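Local coordinates for protein single domain haemoglobin (Campylobacter jejuni, PDB 2WY4) that binds heme b in a globin fold, takes up cyanide at the heme pocket and probably binds oxygen, at residues 4-16 and 109-122. Sequence-based numbering, arbitrary orientation. Where two conformers were deposited one is given.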
loop_
_atom_site.group_PDB
_atom_site.type_symbol
_atom_site.label_atom_id
_atom_site.label_comp_id
_atom_site.label_asym_id
_atom_site.label_seq_id
_atom_site.Cartn_x
_atom_site.Cartn_y
_atom_site.Cartn_z
ATOM N N GLU A 4 -14.724 13.949 7.152
ATOM C CA GLU A 4 -15.268 12.642 7.502
ATOM C C GLU A 4 -14.347 11.550 6.949
ATOM O O GLU A 4 -14.068 10.570 7.650
ATOM C CB GLU A 4 -16.709 12.442 6.975
ATOM C CG GLU A 4 -17.795 13.184 7.769
ATOM C CD GLU A 4 -19.203 12.566 7.644
ATOM O OE1 GLU A 4 -20.071 12.929 8.470
ATOM O OE2 GLU A 4 -19.469 11.726 6.743
ATOM N N GLN A 5 -13.896 11.708 5.708
ATOM C CA GLN A 5 -12.984 10.743 5.079
ATOM C C GLN A 5 -11.641 10.637 5.803
ATOM O O GLN A 5 -11.107 9.547 5.944
ATOM C CB GLN A 5 -12.704 11.084 3.625
ATOM C CG GLN A 5 -13.765 10.607 2.693
ATOM C CD GLN A 5 -13.324 10.469 1.268
ATOM O OE1 GLN A 5 -12.233 10.909 0.892
ATOM N NE2 GLN A 5 -14.178 9.841 0.453
ATOM N N ILE A 6 -11.103 11.766 6.238
ATOM C CA ILE A 6 -9.851 11.747 7.000
ATOM C C ILE A 6 -10.038 10.925 8.263
ATOM O O ILE A 6 -9.204 10.098 8.601
ATOM C CB ILE A 6 -9.402 13.190 7.347
ATOM C CG1 ILE A 6 -8.934 13.916 6.093
ATOM C CG2 ILE A 6 -8.286 13.185 8.387
ATOM C CD1 ILE A 6 -8.784 15.410 6.258
ATOM N N GLN A 7 -11.131 11.171 8.970
ATOM C CA GLN A 7 -11.370 10.467 10.211
ATOM C C GLN A 7 -11.548 8.971 9.992
ATOM O O GLN A 7 -11.090 8.169 10.799
ATOM C CB GLN A 7 -12.536 11.062 10.988
ATOM C CG GLN A 7 -12.724 10.401 12.350
ATOM C CD GLN A 7 -11.606 10.753 13.272
ATOM O OE1 GLN A 7 -11.384 11.932 13.558
ATOM N NE2 GLN A 7 -10.881 9.750 13.738
ATOM N N ILE A 8 -12.211 8.572 8.913
ATOM C CA ILE A 8 -12.358 7.163 8.607
ATOM C C ILE A 8 -10.979 6.536 8.440
ATOM O O ILE A 8 -10.720 5.458 8.977
ATOM C CB ILE A 8 -13.180 6.970 7.334
ATOM C CG1 ILE A 8 -14.655 7.135 7.671
ATOM C CG2 ILE A 8 -12.985 5.568 6.765
ATOM C CD1 ILE A 8 -15.606 7.199 6.419
ATOM N N ILE A 9 -10.091 7.187 7.692
ATOM C CA ILE A 9 -8.751 6.637 7.538
ATOM C C ILE A 9 -8.053 6.529 8.890
ATOM O O ILE A 9 -7.462 5.495 9.187
ATOM C CB ILE A 9 -7.939 7.446 6.499
ATOM C CG1 ILE A 9 -8.563 7.322 5.104
ATOM C CG2 ILE A 9 -6.458 7.003 6.482
ATOM C CD1 ILE A 9 -8.771 5.945 4.605
ATOM N N LYS A 10 -8.130 7.555 9.731
ATOM C CA LYS A 10 -7.538 7.466 11.081
ATOM C C LYS A 10 -8.156 6.330 11.886
ATOM O O LYS A 10 -7.442 5.634 12.626
ATOM C CB LYS A 10 -7.700 8.782 11.847
ATOM C CG LYS A 10 -7.021 9.965 11.209
ATOM C CD LYS A 10 -5.558 9.730 10.959
ATOM C CE LYS A 10 -4.856 11.031 10.587
ATOM N NZ LYS A 10 -3.453 10.788 10.195
ATOM N N ASP A 11 -9.459 6.121 11.769
ATOM C CA ASP A 11 -10.160 5.083 12.504
ATOM C C ASP A 11 -9.633 3.717 12.118
ATOM O O ASP A 11 -9.740 2.765 12.866
ATOM C CB ASP A 11 -11.670 5.102 12.188
ATOM C CG ASP A 11 -12.415 6.292 12.771
ATOM O OD1 ASP A 11 -11.920 7.011 13.655
ATOM O OD2 ASP A 11 -13.565 6.534 12.376
ATOM N N CYS A 12 -9.084 3.623 10.924
ATOM C CA CYS A 12 -8.557 2.362 10.426
ATOM C C CYS A 12 -7.153 2.059 10.912
ATOM O O CYS A 12 -6.713 0.910 10.801
ATOM C CB CYS A 12 -8.624 2.310 8.898
ATOM S SG CYS A 12 -10.331 2.162 8.291
ATOM N N VAL A 13 -6.443 3.056 11.455
ATOM C CA VAL A 13 -5.114 2.797 12.024
ATOM C C VAL A 13 -5.105 1.609 13.022
ATOM O O VAL A 13 -4.342 0.671 12.865
ATOM C CB VAL A 13 -4.464 4.064 12.579
ATOM C CG1 VAL A 13 -3.199 3.716 13.376
ATOM C CG2 VAL A 13 -4.105 4.994 11.455
ATOM N N PRO A 14 -5.944 1.629 14.041
ATOM C CA PRO A 14 -5.979 0.500 14.976
ATOM C C PRO A 14 -6.293 -0.841 14.338
ATOM O O PRO A 14 -5.786 -1.886 14.762
ATOM C CB PRO A 14 -7.096 0.887 15.962
ATOM C CG PRO A 14 -7.381 2.288 15.742
ATOM C CD PRO A 14 -6.841 2.702 14.460
ATOM N N ILE A 15 -7.143 -0.822 13.318
ATOM C CA ILE A 15 -7.507 -2.049 12.642
ATOM C C ILE A 15 -6.290 -2.643 11.974
ATOM O O ILE A 15 -6.060 -3.848 11.995
ATOM C CB ILE A 15 -8.620 -1.761 11.591
ATOM C CG1 ILE A 15 -9.885 -1.261 12.302
ATOM C CG2 ILE A 15 -8.884 -2.987 10.729
ATOM C CD1 ILE A 15 -11.034 -0.867 11.322
ATOM N N LEU A 16 -5.496 -1.770 11.379
ATOM C CA LEU A 16 -4.278 -2.174 10.728
ATOM C C LEU A 16 -3.190 -2.537 11.745
ATOM O O LEU A 16 -2.358 -3.400 11.474
ATOM C CB LEU A 16 -3.766 -1.060 9.816
ATOM C CG LEU A 16 -4.586 -0.630 8.606
ATOM C CD1 LEU A 16 -4.185 0.750 8.105
ATOM C CD2 LEU A 16 -4.350 -1.621 7.536
ATOM N N LEU A 109 -11.992 -6.731 5.818
ATOM C CA LEU A 109 -12.600 -5.754 6.723
ATOM C C LEU A 109 -14.099 -5.669 6.548
ATOM O O LEU A 109 -14.796 -5.192 7.430
ATOM C CB LEU A 109 -11.982 -4.361 6.528
ATOM C CG LEU A 109 -10.734 -4.033 7.328
ATOM C CD1 LEU A 109 -9.591 -4.838 6.776
ATOM C CD2 LEU A 109 -10.414 -2.553 7.262
ATOM N N ASN A 110 -14.577 -6.110 5.383
ATOM C CA ASN A 110 -15.995 -6.037 5.032
ATOM C C ASN A 110 -16.576 -4.688 5.457
ATOM O O ASN A 110 -17.553 -4.607 6.205
ATOM C CB ASN A 110 -16.759 -7.210 5.652
ATOM C CG ASN A 110 -18.064 -7.513 4.935
ATOM O OD1 ASN A 110 -18.616 -8.623 5.055
ATOM N ND2 ASN A 110 -18.574 -6.538 4.201
ATOM N N PRO A 111 -15.963 -3.614 4.976
ATOM C CA PRO A 111 -16.363 -2.265 5.372
ATOM C C PRO A 111 -17.626 -1.753 4.689
ATOM O O PRO A 111 -18.115 -2.337 3.713
ATOM C CB PRO A 111 -15.184 -1.409 4.930
ATOM C CG PRO A 111 -14.183 -2.319 4.448
ATOM C CD PRO A 111 -14.885 -3.575 3.983
ATOM N N ASP A 112 -18.106 -0.621 5.191
ATOM C CA ASP A 112 -19.241 0.050 4.557
ATOM C C ASP A 112 -18.740 0.811 3.344
ATOM O O ASP A 112 -17.538 0.895 3.101
ATOM C CB ASP A 112 -20.004 0.908 5.577
ATOM C CG ASP A 112 -19.180 2.031 6.192
ATOM O OD1 ASP A 112 -18.151 2.467 5.622
ATOM O OD2 ASP A 112 -19.544 2.576 7.264
ATOM N N GLU A 113 -19.645 1.373 2.554
ATOM C CA GLU A 113 -19.261 2.014 1.333
ATOM C C GLU A 113 -18.461 3.252 1.603
ATOM O O GLU A 113 -17.550 3.542 0.855
ATOM C CB GLU A 113 -20.503 2.302 0.462
ATOM C CG GLU A 113 -21.091 1.031 -0.091
ATOM C CD GLU A 113 -20.161 0.268 -1.028
ATOM O OE1 GLU A 113 -19.387 0.902 -1.791
ATOM O OE2 GLU A 113 -20.247 -0.982 -1.020
ATOM N N ALA A 114 -18.793 3.987 2.672
ATOM C CA ALA A 114 -18.043 5.183 2.979
ATOM C C ALA A 114 -16.584 4.836 3.242
ATOM O O ALA A 114 -15.695 5.564 2.838
ATOM C CB ALA A 114 -18.646 5.920 4.182
ATOM N N THR A 115 -16.360 3.722 3.930
ATOM C CA THR A 115 -14.975 3.311 4.247
ATOM C C THR A 115 -14.246 2.884 2.985
ATOM O O THR A 115 -13.104 3.260 2.742
ATOM C CB THR A 115 -14.963 2.228 5.306
ATOM O OG1 THR A 115 -15.521 2.763 6.509
ATOM C CG2 THR A 115 -13.536 1.862 5.682
ATOM N N LEU A 116 -14.923 2.100 2.157
ATOM C CA LEU A 116 -14.322 1.708 0.895
ATOM C C LEU A 116 -13.950 2.930 0.042
ATOM O O LEU A 116 -12.865 3.007 -0.529
ATOM C CB LEU A 116 -15.278 0.817 0.103
ATOM C CG LEU A 116 -15.275 -0.667 0.314
ATOM C CD1 LEU A 116 -16.212 -1.335 -0.674
ATOM C CD2 LEU A 116 -13.855 -1.226 0.161
ATOM N N LYS A 117 -14.886 3.873 -0.078
ATOM C CA LYS A 117 -14.648 5.111 -0.824
ATOM C C LYS A 117 -13.455 5.881 -0.251
ATOM O O LYS A 117 -12.576 6.396 -0.971
ATOM C CB LYS A 117 -15.922 5.975 -0.794
ATOM C CG LYS A 117 -15.936 7.130 -1.766
ATOM C CD LYS A 117 -15.730 6.651 -3.204
ATOM C CE LYS A 117 -16.604 7.398 -4.213
ATOM N NZ LYS A 117 -17.904 6.716 -4.341
ATOM N N ALA A 118 -13.385 5.917 1.075
ATOM C CA ALA A 118 -12.332 6.662 1.705
ATOM C C ALA A 118 -10.979 6.024 1.350
ATOM O O ALA A 118 -10.024 6.738 1.090
ATOM C CB ALA A 118 -12.564 6.749 3.215
ATOM N N TRP A 119 -10.918 4.693 1.312
ATOM C CA TRP A 119 -9.650 4.019 0.961
ATOM C C TRP A 119 -9.323 4.142 -0.513
ATOM O O TRP A 119 -8.162 4.219 -0.901
ATOM C CB TRP A 119 -9.721 2.537 1.377
ATOM C CG TRP A 119 -9.263 2.377 2.824
ATOM C CD1 TRP A 119 -10.035 2.224 3.952
ATOM C CD2 TRP A 119 -7.923 2.530 3.291
ATOM N NE1 TRP A 119 -9.238 2.206 5.079
ATOM C CE2 TRP A 119 -7.944 2.426 4.693
ATOM C CE3 TRP A 119 -6.699 2.756 2.657
ATOM C CZ2 TRP A 119 -6.785 2.470 5.455
ATOM C CZ3 TRP A 119 -5.560 2.814 3.415
ATOM C CH2 TRP A 119 -5.615 2.702 4.793
ATOM N N GLU A 120 -10.355 4.190 -1.353
ATOM C CA GLU A 120 -10.122 4.369 -2.788
ATOM C C GLU A 120 -9.454 5.729 -3.008
ATOM O O GLU A 120 -8.463 5.866 -3.735
ATOM C CB GLU A 120 -11.426 4.347 -3.586
ATOM C CG GLU A 120 -12.161 3.035 -3.540
ATOM C CD GLU A 120 -13.358 3.026 -4.475
ATOM O OE1 GLU A 120 -13.743 4.113 -4.964
ATOM O OE2 GLU A 120 -13.894 1.934 -4.722
ATOM N N VAL A 121 -10.008 6.750 -2.361
ATOM C CA VAL A 121 -9.459 8.091 -2.456
ATOM C C VAL A 121 -8.038 8.194 -1.850
ATOM O O VAL A 121 -7.115 8.776 -2.455
ATOM C CB VAL A 121 -10.421 9.086 -1.780
ATOM C CG1 VAL A 121 -9.841 10.456 -1.721
ATOM C CG2 VAL A 121 -11.760 9.144 -2.537
ATOM N N ALA A 122 -7.876 7.660 -0.653
ATOM C CA ALA A 122 -6.588 7.707 0.012
ATOM C C ALA A 122 -5.546 6.998 -0.812
ATOM O O ALA A 122 -4.436 7.490 -0.934
ATOM C CB ALA A 122 -6.655 7.083 1.382
HETATM O O HOH W 1 -16.005 8.249 2.206
HETATM O O HOH W 2 -9.708 9.432 1.972
#
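The indole of Trp119 has Ile9 over one face and Cys12 at its edge. Ile9 CD1 sits above the five-membered ring, 3.6 Å from its centroid and nearly along the normal, a CH-pi contact. A second bend in the Ile9 chain (chi2 -54°) brings this methyl over the ring, where it also touches the CB of Ala118 and of Ala122. At the edge, Trp119 NE1 donates to Cys12 SG over 3.4 Å. The bond is nearly straight, at 169°, and lies in the ring plane. It gives the buried indole N-H a sulfur partner and should help fix the rotation of the ring. Cys12 CB lies in plane by NE1 and CZ2, and Thr115 CG2, from the ring's own helix, by CD1. Leu16 CD1 approaches the six-membered ring obliquely.

Ile8 packs by two branches. Its CG2 meets Ala118 CB at 3.8 Å, and its CD1 touches Ala114 CB. The small Ala118 side chain lets the backbones come close, with Gln5 CA 5.3 Å from Ala118 CA. The extended Gln5 chain lies across Ala118, and its OE1 meets Val121 CG1. Two waters tie its amide to the other helix: one accepts from NE2 and donates to Ala114 O, the other donates to both OE1 and Ala118 O. Ile15 CG2 and Leu109 CD2 meet tip to tip at 3.8 Å. Asp112 N-caps helix 113-139, its OD1 accepting from Thr115 N and Thr115 OG1.

The axes of segments 4-16 and 113-122 cross at -93°. The contact is plain packing between helix 4-34, the first of the globin fold, and helix 113-139, the last. Ile60 of helix 51-65 and Leu102 and Ile105 of helix 94-109 also pack on Trp119. Ala64 of helix 51-65 touches Ile9, and Leu61 touches Leu16.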